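Effector protein Lem4 (lpg1101) (Legionella pneumophila subsp. pneumophila, PDB 6CGK) is a translocated, membrane-associated protein tyrosine phosphatase, represented here by its haloacid dehalogenase (HAD) domain. Local coordinates at residues A[21-26]-A[130-135]; A[117-122]-A[126-131]; A[137-140]-A[144-147]; A[150-155]-A[161-166]. The protein carries 1 engineered substitution. All coordinates share one frame; numbering follows the deposited sequence.

Contact 1 of 4, residues A[21-26]-A[130-135]. Engineered in segment 21-26: Asn23 (natural residue Asp). With MG (magnesium ion), chain C; PO4 (phosphate ion), chain B.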
loop_
_atom_site.group_PDB
_atom_site.type_symbol
_atom_site.label_atom_id
_atom_site.label_comp_id
_atom_site.label_asym_id
_atom_site.label_seq_id
_atom_site.Cartn_x
_atom_site.Cartn_y
_atom_site.Cartn_z
ATOM N N TYR A 21 -1.486 -5.386 3.208
ATOM C CA TYR A 21 -1.157 -4.104 3.819
ATOM C C TYR A 21 0.228 -3.697 3.349
ATOM O O TYR A 21 1.213 -4.377 3.657
ATOM C CB TYR A 21 -1.141 -4.204 5.344
ATOM C CG TYR A 21 -2.476 -4.329 6.032
ATOM C CD1 TYR A 21 -3.357 -3.262 6.068
ATOM C CD2 TYR A 21 -2.828 -5.509 6.717
ATOM C CE1 TYR A 21 -4.564 -3.339 6.749
ATOM C CE2 TYR A 21 -4.043 -5.601 7.387
ATOM C CZ TYR A 21 -4.908 -4.523 7.399
ATOM O OH TYR A 21 -6.097 -4.605 8.087
ATOM N N LEU A 22 0.314 -2.573 2.652
ATOM C CA LEU A 22 1.567 -2.138 2.056
ATOM C C LEU A 22 1.893 -0.746 2.565
ATOM O O LEU A 22 1.065 0.167 2.466
ATOM C CB LEU A 22 1.486 -2.124 0.532
ATOM C CG LEU A 22 0.977 -3.367 -0.212
ATOM C CD1 LEU A 22 0.887 -3.119 -1.706
ATOM C CD2 LEU A 22 1.871 -4.571 0.077
ATOM N N ASN A 23 3.091 -0.596 3.111
ATOM C CA ASN A 23 3.689 0.707 3.225
ATOM C C ASN A 23 3.903 1.287 1.823
ATOM O O ASN A 23 3.954 0.555 0.842
ATOM C CB ASN A 23 5.020 0.585 3.970
ATOM C CG ASN A 23 5.687 1.869 4.143
ATOM O OD1 ASN A 23 6.768 2.081 3.601
ATOM N ND2 ASN A 23 5.079 2.757 4.928
ATOM N N PHE A 24 4.032 2.615 1.731
ATOM C CA PHE A 24 4.249 3.209 0.404
ATOM C C PHE A 24 5.709 3.581 0.150
ATOM O O PHE A 24 6.368 2.948 -0.675
ATOM C CB PHE A 24 3.372 4.447 0.196
ATOM C CG PHE A 24 3.445 5.010 -1.199
ATOM C CD1 PHE A 24 2.771 4.362 -2.244
ATOM C CD2 PHE A 24 4.161 6.161 -1.464
ATOM C CE1 PHE A 24 2.834 4.890 -3.548
ATOM C CE2 PHE A 24 4.236 6.694 -2.766
ATOM C CZ PHE A 24 3.570 6.045 -3.808
ATOM N N ASP A 25 6.246 4.585 0.857
ATOM C CA ASP A 25 7.596 5.056 0.540
ATOM C C ASP A 25 8.615 3.998 0.929
ATOM O O ASP A 25 8.664 3.559 2.086
ATOM C CB ASP A 25 7.924 6.346 1.296
ATOM C CG ASP A 25 7.034 7.493 0.892
ATOM O OD1 ASP A 25 7.017 7.830 -0.300
ATOM O OD2 ASP A 25 6.344 8.048 1.772
ATOM N N GLY A 26 9.437 3.604 -0.025
ATOM C CA GLY A 26 10.494 2.645 0.213
ATOM C C GLY A 26 10.066 1.212 0.047
ATOM O O GLY A 26 10.924 0.318 0.021
ATOM N N GLU A 130 -0.498 7.952 10.007
ATOM C CA GLU A 130 0.488 8.440 10.964
ATOM C C GLU A 130 0.635 7.514 12.160
ATOM O O GLU A 130 1.539 7.712 12.970
ATOM C CB GLU A 130 0.115 9.848 11.421
ATOM C CG GLU A 130 0.063 10.843 10.230
ATOM C CD GLU A 130 -0.141 12.292 10.638
ATOM O OE1 GLU A 130 0.653 12.848 11.448
ATOM O OE2 GLU A 130 -1.114 12.902 10.155
ATOM N N ASP A 131 -0.230 6.504 12.296
ATOM C CA ASP A 131 -0.171 5.590 13.442
ATOM C C ASP A 131 -0.507 4.231 12.838
ATOM O O ASP A 131 -1.687 3.895 12.747
ATOM C CB ASP A 131 -1.153 5.999 14.531
ATOM C CG ASP A 131 -1.018 5.162 15.810
ATOM O OD1 ASP A 131 -0.532 4.013 15.745
ATOM O OD2 ASP A 131 -1.396 5.656 16.904
ATOM N N LYS A 132 0.523 3.516 12.349
ATOM C CA LYS A 132 0.285 2.301 11.556
ATOM C C LYS A 132 -0.393 1.226 12.390
ATOM O O LYS A 132 -1.237 0.472 11.883
ATOM C CB LYS A 132 1.599 1.731 11.009
ATOM C CG LYS A 132 2.524 2.674 10.263
ATOM C CD LYS A 132 1.895 3.266 9.049
ATOM C CE LYS A 132 2.886 4.194 8.307
ATOM N NZ LYS A 132 4.110 3.493 7.781
ATOM N N TYR A 133 0.016 1.091 13.649
ATOM C CA TYR A 133 -0.640 0.147 14.544
ATOM C C TYR A 133 -2.131 0.424 14.601
ATOM O O TYR A 133 -2.951 -0.466 14.346
ATOM C CB TYR A 133 0.003 0.242 15.930
ATOM C CG TYR A 133 -0.657 -0.541 17.058
ATOM C CD1 TYR A 133 -0.422 -1.897 17.213
ATOM C CD2 TYR A 133 -1.478 0.086 17.983
ATOM C CE1 TYR A 133 -1.002 -2.621 18.267
ATOM C CE2 TYR A 133 -2.070 -0.634 19.043
ATOM C CZ TYR A 133 -1.817 -1.982 19.168
ATOM O OH TYR A 133 -2.382 -2.710 20.208
ATOM N N LYS A 134 -2.503 1.663 14.939
ATOM C CA LYS A 134 -3.918 2.004 15.042
ATOM C C LYS A 134 -4.641 1.875 13.704
ATOM O O LYS A 134 -5.834 1.546 13.684
ATOM C CB LYS A 134 -4.071 3.409 15.583
ATOM C CG LYS A 134 -5.491 3.851 15.796
ATOM C CD LYS A 134 -5.511 5.106 16.662
ATOM C CE LYS A 134 -4.942 4.855 18.054
ATOM N NZ LYS A 134 -4.845 6.125 18.828
ATOM N N ALA A 135 -3.951 2.154 12.591
ATOM C CA ALA A 135 -4.567 2.016 11.262
ATOM C C ALA A 135 -4.991 0.573 11.002
ATOM O O ALA A 135 -6.103 0.310 10.516
ATOM C CB ALA A 135 -3.583 2.476 10.172
HETATM MG MG MG C . 8.281 3.223 4.051
HETATM P P PO4 B . 5.681 5.742 4.394
HETATM O O1 PO4 B . 4.812 5.436 3.186
HETATM O O2 PO4 B . 4.944 5.627 5.725
HETATM O O3 PO4 B . 6.175 7.171 4.222
HETATM O O4 PO4 B . 6.913 4.862 4.384
HETATM O O HOH W 1 9.933 4.368 4.448
HETATM O O HOH W 2 8.012 2.818 6.076
#
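Lys132 reaches from the first turn of helix 132-140 to the end of strand 19-23, where its ammonium group meets Asn23 and the phosphate bound at the strand's tip. Asn23 is an engineered residue in place of the natural aspartate, which corresponds to the first aspartate of the DxD motif, as in the family probably the nucleophile; the structure is thus of an inactive form.

The direct meeting is small: the end of the Asn23 side chain, at the atom modelled as ND2, comes within 3.1 Å of Lys132 NZ, and since the amide may be turned over the contact is read no further. The lysine chain bends at chi2 (-61°) and again at chi4 (63°), which turns NZ into the pocket.

Hydrogen bonds hold the phosphate from both segments. Lys132 NZ gives one to phosphate O2 at 3.1 Å, and its charge is shared with a salt bridge to Asp159. On the strand side, phosphate O1 takes a nearly straight bond from Asp25 N (2.9 Å, 167°) and a more bent one from Phe24 N. Ser94 and the backbone N of Arg95 add further bonds to the ion.

Metal coordination supplies the third kind of tie. The magnesium ion binds the carbonyl O of Asp25 at 2.0 Å and phosphate O4 at 2.2 Å, with the side chain of Asn23, Asp155 and two waters as its other ligands.

Strand 19-23 runs in the middle of the parallel sheet, bonded through its backbone to strands 89-93 and 150-154. Helix 132-140 packs on the sheet, Lys132 and Ala135 resting on Ile93 of strand 89-93 and Lys132 also touching Met163 of helix 157-169.

Contact 2 of 4, residues A[117-122]-A[126-131]; sequences IYPRGV and IGPGED
The loop between edge strand 116-118 of the Rossmann-like sheet and helix 132-140 turns the chain back so that 117-122 and 126-131 lie against each other. Where Gly121 and Gly127 pass, the backbones meet with no side chain between them, Gly121 CA and Gly127 CA being only 3.5 Å apart.

Two hydrogen bonds cross between the segments. Gly129 N donates to Pro119 O at 2.9 Å. The second uses a side chain: Gly121 N gives a straight bond (167°) to OE2 of Glu130, which it meets on the anti side of the carboxylate. Close by, the CA of Gly129 lies 3.2 Å from Tyr118 O in a CA-H...O contact.

At the strand end the packing is apolar. The side chains of Pro128 and Tyr118 cross at about a right angle, Pro128 CG lying 3.6 Å from Tyr118 CD1, and the same CG also meets CD of Pro119. Tyr118 carries its hydroxyl on to His139, linking this loop to the helix that follows.

Glu130 CG stands beside its own backbone N (chi1 -60°); it passes beside CA of Arg120 at 3.8 Å, and the extended chain carries OE2 to the two glycines. There OE2 is gripped twice, by Gly121 N and, from the opposite face of the carboxylate plane, by Gly127 N at 2.8 Å.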
loop_
_atom_site.group_PDB
_atom_site.type_symbol
_atom_site.label_atom_id
_atom_site.label_comp_id
_atom_site.label_asym_id
_atom_site.label_seq_id
_atom_site.Cartn_x
_atom_site.Cartn_y
_atom_site.Cartn_z
ATOM N N ILE A 117 -6.476 3.751 0.966
ATOM C CA ILE A 117 -5.276 4.499 1.320
ATOM C C ILE A 117 -5.506 5.144 2.680
ATOM O O ILE A 117 -6.435 5.948 2.844
ATOM C CB ILE A 117 -4.930 5.565 0.266
ATOM C CG1 ILE A 117 -4.634 4.910 -1.084
ATOM C CG2 ILE A 117 -3.755 6.409 0.771
ATOM C CD1 ILE A 117 -4.527 5.943 -2.224
ATOM N N TYR A 118 -4.648 4.810 3.645
ATOM C CA TYR A 118 -4.654 5.463 4.959
ATOM C C TYR A 118 -3.418 6.335 5.040
ATOM O O TYR A 118 -2.307 5.824 5.269
ATOM C CB TYR A 118 -4.664 4.442 6.099
ATOM C CG TYR A 118 -5.951 3.673 6.191
ATOM C CD1 TYR A 118 -7.174 4.322 6.350
ATOM C CD2 TYR A 118 -5.940 2.293 6.126
ATOM C CE1 TYR A 118 -8.399 3.557 6.455
ATOM C CE2 TYR A 118 -7.128 1.549 6.252
ATOM C CZ TYR A 118 -8.339 2.191 6.406
ATOM O OH TYR A 118 -9.506 1.418 6.507
ATOM N N PRO A 119 -3.557 7.643 4.833
ATOM C CA PRO A 119 -2.391 8.514 4.625
ATOM C C PRO A 119 -2.158 9.489 5.770
ATOM O O PRO A 119 -2.862 9.426 6.793
ATOM C CB PRO A 119 -2.778 9.260 3.349
ATOM C CG PRO A 119 -4.274 9.563 3.629
ATOM C CD PRO A 119 -4.803 8.310 4.416
ATOM N N ARG A 120 -1.200 10.409 5.632
ATOM C CA ARG A 120 -1.088 11.430 6.654
ATOM C C ARG A 120 -2.320 12.332 6.609
ATOM O O ARG A 120 -3.089 12.328 5.634
ATOM C CB ARG A 120 0.202 12.247 6.482
ATOM C CG ARG A 120 0.054 13.453 5.608
ATOM C CD ARG A 120 1.315 14.397 5.671
ATOM N NE ARG A 120 1.544 15.099 6.935
ATOM C CZ ARG A 120 1.043 16.297 7.251
ATOM N NH1 ARG A 120 1.333 16.854 8.419
ATOM N NH2 ARG A 120 0.245 16.944 6.411
ATOM N N GLY A 121 -2.530 13.078 7.697
ATOM C CA GLY A 121 -3.618 14.029 7.763
ATOM C C GLY A 121 -3.309 15.313 7.020
ATOM O O GLY A 121 -2.210 15.532 6.506
ATOM N N VAL A 122 -4.312 16.185 6.950
ATOM C CA VAL A 122 -4.152 17.493 6.329
ATOM C C VAL A 122 -3.993 18.524 7.429
ATOM O O VAL A 122 -4.754 18.527 8.407
ATOM C CB VAL A 122 -5.342 17.840 5.421
ATOM C CG1 VAL A 122 -5.096 19.196 4.742
ATOM C CG2 VAL A 122 -5.570 16.728 4.393
ATOM N N ILE A 126 -4.602 14.943 12.354
ATOM C CA ILE A 126 -3.799 13.734 12.232
ATOM C C ILE A 126 -4.535 12.728 11.361
ATOM O O ILE A 126 -5.733 12.494 11.547
ATOM C CB ILE A 126 -3.495 13.146 13.620
ATOM C CG1 ILE A 126 -2.490 14.021 14.350
ATOM C CG2 ILE A 126 -2.984 11.704 13.500
ATOM C CD1 ILE A 126 -2.346 13.599 15.819
ATOM N N GLY A 127 -3.808 12.093 10.447
ATOM C CA GLY A 127 -4.390 11.082 9.582
ATOM C C GLY A 127 -4.059 9.660 9.994
ATOM O O GLY A 127 -3.152 9.407 10.789
ATOM N N PRO A 128 -4.779 8.688 9.429
ATOM C CA PRO A 128 -4.648 7.313 9.940
ATOM C C PRO A 128 -3.294 6.695 9.650
ATOM O O PRO A 128 -2.841 5.838 10.423
ATOM C CB PRO A 128 -5.777 6.557 9.225
ATOM C CG PRO A 128 -6.055 7.376 7.967
ATOM C CD PRO A 128 -5.853 8.823 8.437
ATOM N N GLY A 129 -2.634 7.087 8.560
ATOM C CA GLY A 129 -1.352 6.480 8.269
ATOM C C GLY A 129 -0.231 6.956 9.162
ATOM O O GLY A 129 0.882 6.426 9.070
ATOM N N GLU A 130 -0.498 7.952 10.007
ATOM C CA GLU A 130 0.488 8.440 10.964
ATOM C C GLU A 130 0.635 7.514 12.160
ATOM O O GLU A 130 1.539 7.712 12.970
ATOM C CB GLU A 130 0.115 9.848 11.421
ATOM C CG GLU A 130 0.063 10.843 10.230
ATOM C CD GLU A 130 -0.141 12.292 10.638
ATOM O OE1 GLU A 130 0.653 12.848 11.448
ATOM O OE2 GLU A 130 -1.114 12.902 10.155
ATOM N N ASP A 131 -0.230 6.504 12.296
ATOM C CA ASP A 131 -0.171 5.590 13.442
ATOM C C ASP A 131 -0.507 4.231 12.838
ATOM O O ASP A 131 -1.687 3.895 12.747
ATOM C CB ASP A 131 -1.153 5.999 14.531
ATOM C CG ASP A 131 -1.018 5.162 15.810
ATOM O OD1 ASP A 131 -0.532 4.013 15.745
ATOM O OD2 ASP A 131 -1.396 5.656 16.904
#

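Contact 3 of 4, residues A[137-140]-A[144-147]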
loop_
_atom_site.group_PDB
_atom_site.type_symbol
_atom_site.label_atom_id
_atom_site.label_comp_id
_atom_site.label_asym_id
_atom_site.label_seq_id
_atom_site.Cartn_x
_atom_site.Cartn_y
_atom_site.Cartn_z
ATOM N N VAL A 137 -5.470 -1.793 13.345
ATOM C CA VAL A 137 -6.511 -2.178 14.292
ATOM C C VAL A 137 -7.859 -1.656 13.822
ATOM O O VAL A 137 -8.853 -2.391 13.794
ATOM C CB VAL A 137 -6.171 -1.680 15.706
ATOM C CG1 VAL A 137 -7.378 -1.857 16.620
ATOM C CG2 VAL A 137 -4.950 -2.428 16.242
ATOM N N SER A 138 -7.902 -0.386 13.403
ATOM C CA SER A 138 -9.153 0.195 12.923
ATOM C C SER A 138 -9.667 -0.537 11.695
ATOM O O SER A 138 -10.877 -0.778 11.566
ATOM C CB SER A 138 -8.970 1.671 12.598
ATOM O OG SER A 138 -8.713 2.408 13.792
ATOM N N HIS A 139 -8.769 -0.878 10.772
ATOM C CA HIS A 139 -9.226 -1.571 9.574
ATOM C C HIS A 139 -9.773 -2.948 9.910
ATOM O O HIS A 139 -10.835 -3.336 9.403
ATOM C CB HIS A 139 -8.121 -1.704 8.539
ATOM C CG HIS A 139 -8.654 -2.069 7.193
ATOM N ND1 HIS A 139 -9.321 -1.159 6.401
ATOM C CD2 HIS A 139 -8.741 -3.258 6.558
ATOM C CE1 HIS A 139 -9.750 -1.764 5.308
ATOM N NE2 HIS A 139 -9.417 -3.040 5.382
ATOM N N GLU A 140 -9.070 -3.706 10.757
ATOM C CA GLU A 140 -9.562 -5.043 11.105
ATOM C C GLU A 140 -10.911 -4.985 11.801
ATOM O O GLU A 140 -11.704 -5.937 11.713
ATOM C CB GLU A 140 -8.539 -5.771 11.984
ATOM C CG GLU A 140 -7.230 -6.095 11.240
ATOM C CD GLU A 140 -7.437 -7.078 10.071
ATOM O OE1 GLU A 140 -8.369 -7.924 10.117
ATOM O OE2 GLU A 140 -6.652 -7.008 9.104
ATOM N N GLU A 144 -16.930 -5.668 7.794
ATOM C CA GLU A 144 -16.776 -6.592 6.682
ATOM C C GLU A 144 -15.500 -7.426 6.765
ATOM O O GLU A 144 -15.373 -8.418 6.037
ATOM C CB GLU A 144 -16.815 -5.824 5.361
ATOM C CG GLU A 144 -15.625 -4.884 5.157
ATOM C CD GLU A 144 -15.906 -3.440 5.546
ATOM O OE1 GLU A 144 -16.754 -3.196 6.425
ATOM O OE2 GLU A 144 -15.267 -2.537 4.956
ATOM N N CYS A 145 -14.559 -7.065 7.625
ATOM C CA CYS A 145 -13.283 -7.765 7.683
ATOM C C CYS A 145 -13.412 -9.039 8.503
ATOM O O CYS A 145 -13.972 -9.029 9.602
ATOM C CB CYS A 145 -12.219 -6.853 8.284
ATOM S SG CYS A 145 -11.855 -5.557 7.111
ATOM N N LEU A 146 -12.866 -10.122 7.974
ATOM C CA LEU A 146 -12.917 -11.452 8.555
ATOM C C LEU A 146 -11.509 -12.018 8.600
ATOM O O LEU A 146 -10.651 -11.625 7.813
ATOM C CB LEU A 146 -13.801 -12.397 7.721
ATOM C CG LEU A 146 -15.294 -12.170 7.752
ATOM C CD1 LEU A 146 -15.970 -13.065 6.713
ATOM C CD2 LEU A 146 -15.814 -12.528 9.122
ATOM N N PRO A 147 -11.252 -12.963 9.497
ATOM C CA PRO A 147 -9.929 -13.597 9.530
ATOM C C PRO A 147 -9.613 -14.280 8.214
ATOM O O PRO A 147 -10.501 -14.758 7.509
ATOM C CB PRO A 147 -10.051 -14.632 10.658
ATOM C CG PRO A 147 -11.463 -14.720 10.958
ATOM C CD PRO A 147 -12.144 -13.476 10.541
HETATM O O HOH W 3 -14.124 -7.472 12.069
#
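Cys145 pushes its thiol against the last turn of helix 132-140, between the backbone of His139 and Glu140 and the imidazole of His139. This is the tight part of the contact, and a single side chain makes nearly all of it. SG lies 3.4 Å from His139 O and 3.9 Å from His139 NE2. Measured to the centre of the imidazole it stands 4.3 Å away, 38° off the ring normal, a sulfur-aromatic contact that is oblique. The histidine's CG is anti to its backbone N (chi1 -165°), which carries the ring over toward the sulfur. Its ND1 is held by the hydroxyl of Tyr118, so the far side of the ring is fixed by the edge strand. CB of Cys145 packs on Glu140 O at 3.6 Å. The Glu140 carboxylate, buried and probably charged, turns to other partners: salt bridges to Arg150 and Arg172 and a hydrogen bond with Tyr21 satisfy its oxygens.

The other side is looser, bridged by a water. No clear direct hydrogen bond joins the segments; instead water 3 lies 2.9 Å from both Glu140 O and Cys145 O and links the helix end to the loop, though it has more acceptors in reach than protons. Leu146 and Pro147 turn their side chains away from the helix.

The contact is plain structural packing away from the active site, at the turn from helix 132-140 into strand 150-154. His139, Glu140 and Cys145 all rest on Ile19 at the start of central strand 19-23, Glu140 also touches Leu167 of helix 157-169, and the 144-147 loop is tied by backbone bonds to Val16.

Contact 4 of 4, residues A[150-155]-A[161-166]; sequences RLICDD and EEMCNG. With MG (magnesium ion), chain C.
Met163 extends from helix 157-169 and then bends at chi3 (-76°), which swings its methyl CE onto strand 150-154. Asp154 turns its carboxylate to the side facing away from its own N (chi1 -154°), and the two side chains cross at about a right angle. CE of Met163 reaches 3.2 Å from Asp154 OD2 and 3.6 Å from CG2 of Ile152. The other branch of Ile152 ends at Cys164, its CD1 touching Cys164 SG at 3.9 Å. Strand and helix are nearly antiparallel, 157° between their directions and 8.9 Å apart at the closest, as expected for the first half of the beta-alpha-beta unit 150-154, 157-169, 176-180.

At the strand's end apolar packing gives way to the metal site. Asp155 binds the magnesium ion through OD1 at 2.3 Å, while its OD2 accepts from water 1. Asp154 acts from the second shell: its OD1 lies 2.8 Å from the oxygen of water 2, a magnesium ligand that donates to it, and also accepts from Asp156 N. Of the two aspartates the helix segment meets only Asp154, through the Met163 methyl and without a hydrogen bond, so one carboxylate oxygen lies against a methyl while the other orients a metal-bound water.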
loop_
_atom_site.group_PDB
_atom_site.type_symbol
_atom_site.label_atom_id
_atom_site.label_comp_id
_atom_site.label_asym_id
_atom_site.label_seq_id
_atom_site.Cartn_x
_atom_site.Cartn_y
_atom_site.Cartn_z
ATOM N N ARG A 150 -3.101 -12.591 5.520
ATOM C CA ARG A 150 -2.576 -11.235 5.679
ATOM C C ARG A 150 -1.153 -11.175 5.154
ATOM O O ARG A 150 -0.293 -11.960 5.574
ATOM C CB ARG A 150 -2.591 -10.765 7.151
ATOM C CG ARG A 150 -3.975 -10.609 7.781
ATOM C CD ARG A 150 -4.813 -9.533 7.063
ATOM N NE ARG A 150 -6.133 -9.370 7.711
ATOM C CZ ARG A 150 -7.200 -10.129 7.448
ATOM N NH1 ARG A 150 -7.123 -11.115 6.552
ATOM N NH2 ARG A 150 -8.354 -9.898 8.066
ATOM N N LEU A 151 -0.908 -10.231 4.252
ATOM C CA LEU A 151 0.428 -9.925 3.763
ATOM C C LEU A 151 0.755 -8.501 4.191
ATOM O O LEU A 151 -0.077 -7.603 4.029
ATOM C CB LEU A 151 0.506 -10.069 2.234
ATOM C CG LEU A 151 1.805 -9.607 1.562
ATOM C CD1 LEU A 151 3.013 -10.382 2.075
ATOM C CD2 LEU A 151 1.692 -9.721 0.046
ATOM N N ILE A 152 1.940 -8.304 4.779
ATOM C CA ILE A 152 2.394 -6.987 5.233
ATOM C C ILE A 152 3.790 -6.782 4.697
ATOM O O ILE A 152 4.677 -7.604 4.960
ATOM C CB ILE A 152 2.429 -6.874 6.765
ATOM C CG1 ILE A 152 1.046 -7.073 7.372
ATOM C CG2 ILE A 152 3.092 -5.543 7.191
ATOM C CD1 ILE A 152 1.098 -7.101 8.918
ATOM N N CYS A 153 3.989 -5.687 3.968
ATOM C CA CYS A 153 5.303 -5.290 3.474
ATOM C C CYS A 153 5.644 -3.891 3.969
ATOM O O CYS A 153 4.856 -2.953 3.790
ATOM C CB CYS A 153 5.348 -5.321 1.947
ATOM S SG CYS A 153 5.082 -6.970 1.314
ATOM N N ASP A 154 6.817 -3.752 4.592
ATOM C CA ASP A 154 7.304 -2.450 5.028
ATOM C C ASP A 154 8.823 -2.442 4.943
ATOM O O ASP A 154 9.471 -3.450 5.232
ATOM C CB ASP A 154 6.840 -2.145 6.455
ATOM C CG ASP A 154 6.758 -0.667 6.743
ATOM O OD1 ASP A 154 7.674 0.080 6.349
ATOM O OD2 ASP A 154 5.768 -0.249 7.378
ATOM N N ASP A 155 9.387 -1.305 4.536
ATOM C CA ASP A 155 10.840 -1.162 4.532
ATOM C C ASP A 155 11.395 -0.710 5.882
ATOM O O ASP A 155 12.612 -0.780 6.095
ATOM C CB ASP A 155 11.274 -0.168 3.469
ATOM C CG ASP A 155 10.714 1.213 3.721
ATOM O OD1 ASP A 155 9.484 1.302 3.859
ATOM O OD2 ASP A 155 11.491 2.194 3.794
ATOM N N GLU A 161 6.543 -3.991 12.161
ATOM C CA GLU A 161 6.078 -4.623 13.384
ATOM C C GLU A 161 4.887 -3.884 13.964
ATOM O O GLU A 161 4.022 -4.507 14.584
ATOM C CB GLU A 161 7.227 -4.703 14.380
ATOM C CG GLU A 161 8.291 -5.652 13.891
ATOM C CD GLU A 161 9.472 -5.738 14.813
ATOM O OE1 GLU A 161 9.635 -4.837 15.671
ATOM O OE2 GLU A 161 10.239 -6.714 14.673
ATOM N N GLU A 162 4.812 -2.566 13.760
ATOM C CA GLU A 162 3.625 -1.838 14.190
ATOM C C GLU A 162 2.375 -2.373 13.505
ATOM O O GLU A 162 1.331 -2.528 14.149
ATOM C CB GLU A 162 3.779 -0.349 13.909
ATOM C CG GLU A 162 4.695 0.365 14.868
ATOM C CD GLU A 162 4.202 0.238 16.303
ATOM O OE1 GLU A 162 4.396 -0.843 16.906
ATOM O OE2 GLU A 162 3.599 1.207 16.816
ATOM N N MET A 163 2.446 -2.633 12.194
ATOM C CA MET A 163 1.288 -3.212 11.510
ATOM C C MET A 163 1.053 -4.655 11.952
ATOM O O MET A 163 -0.093 -5.052 12.204
ATOM C CB MET A 163 1.459 -3.112 9.989
ATOM C CG MET A 163 1.413 -1.667 9.451
ATOM S SD MET A 163 1.341 -1.547 7.666
ATOM C CE MET A 163 3.035 -1.921 7.237
ATOM N N CYS A 164 2.123 -5.447 12.085
ATOM C CA CYS A 164 1.987 -6.787 12.664
ATOM C C CYS A 164 1.361 -6.741 14.056
ATOM O O CYS A 164 0.499 -7.560 14.384
ATOM C CB CYS A 164 3.343 -7.478 12.755
ATOM S SG CYS A 164 4.105 -7.893 11.221
ATOM N N ASN A 165 1.829 -5.826 14.918
ATOM C CA ASN A 165 1.260 -5.751 16.263
ATOM C C ASN A 165 -0.228 -5.436 16.226
ATOM O O ASN A 165 -0.984 -5.924 17.057
ATOM C CB ASN A 165 1.996 -4.702 17.089
ATOM C CG ASN A 165 3.379 -5.148 17.498
ATOM O OD1 ASN A 165 3.861 -6.205 17.084
ATOM N ND2 ASN A 165 4.034 -4.335 18.312
ATOM N N GLY A 166 -0.672 -4.635 15.261
ATOM C CA GLY A 166 -2.101 -4.386 15.114
ATOM C C GLY A 166 -2.913 -5.632 14.796
ATOM O O GLY A 166 -4.010 -5.811 15.330
HETATM MG MG MG C . 8.281 3.223 4.051
HETATM O O HOH W 2 8.012 2.818 6.076
HETATM O O HOH W 1 9.933 4.368 4.448
#

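From the N terminus, strand 19-23 comes first, and contact 1 closes the longest loop, about a hundred residues, when helix 132-140 returns to its tip. Contact 2 closes a tight turn late within that span; the two end on the same stretch, sharing Glu130 and Asp131. Contact 3 follows in series, closing the short turn between helix 132-140 and strand 150-154, and contact 4 closes the strand-to-helix connection of the beta-alpha-beta unit. Tyr118 to His139 ties contact 2 to contact 3, Glu140 to Arg150 ties contact 3 to contact 4, and strand pairing plus the shared magnesium ion and its waters join contacts 1 and 4 at the active site.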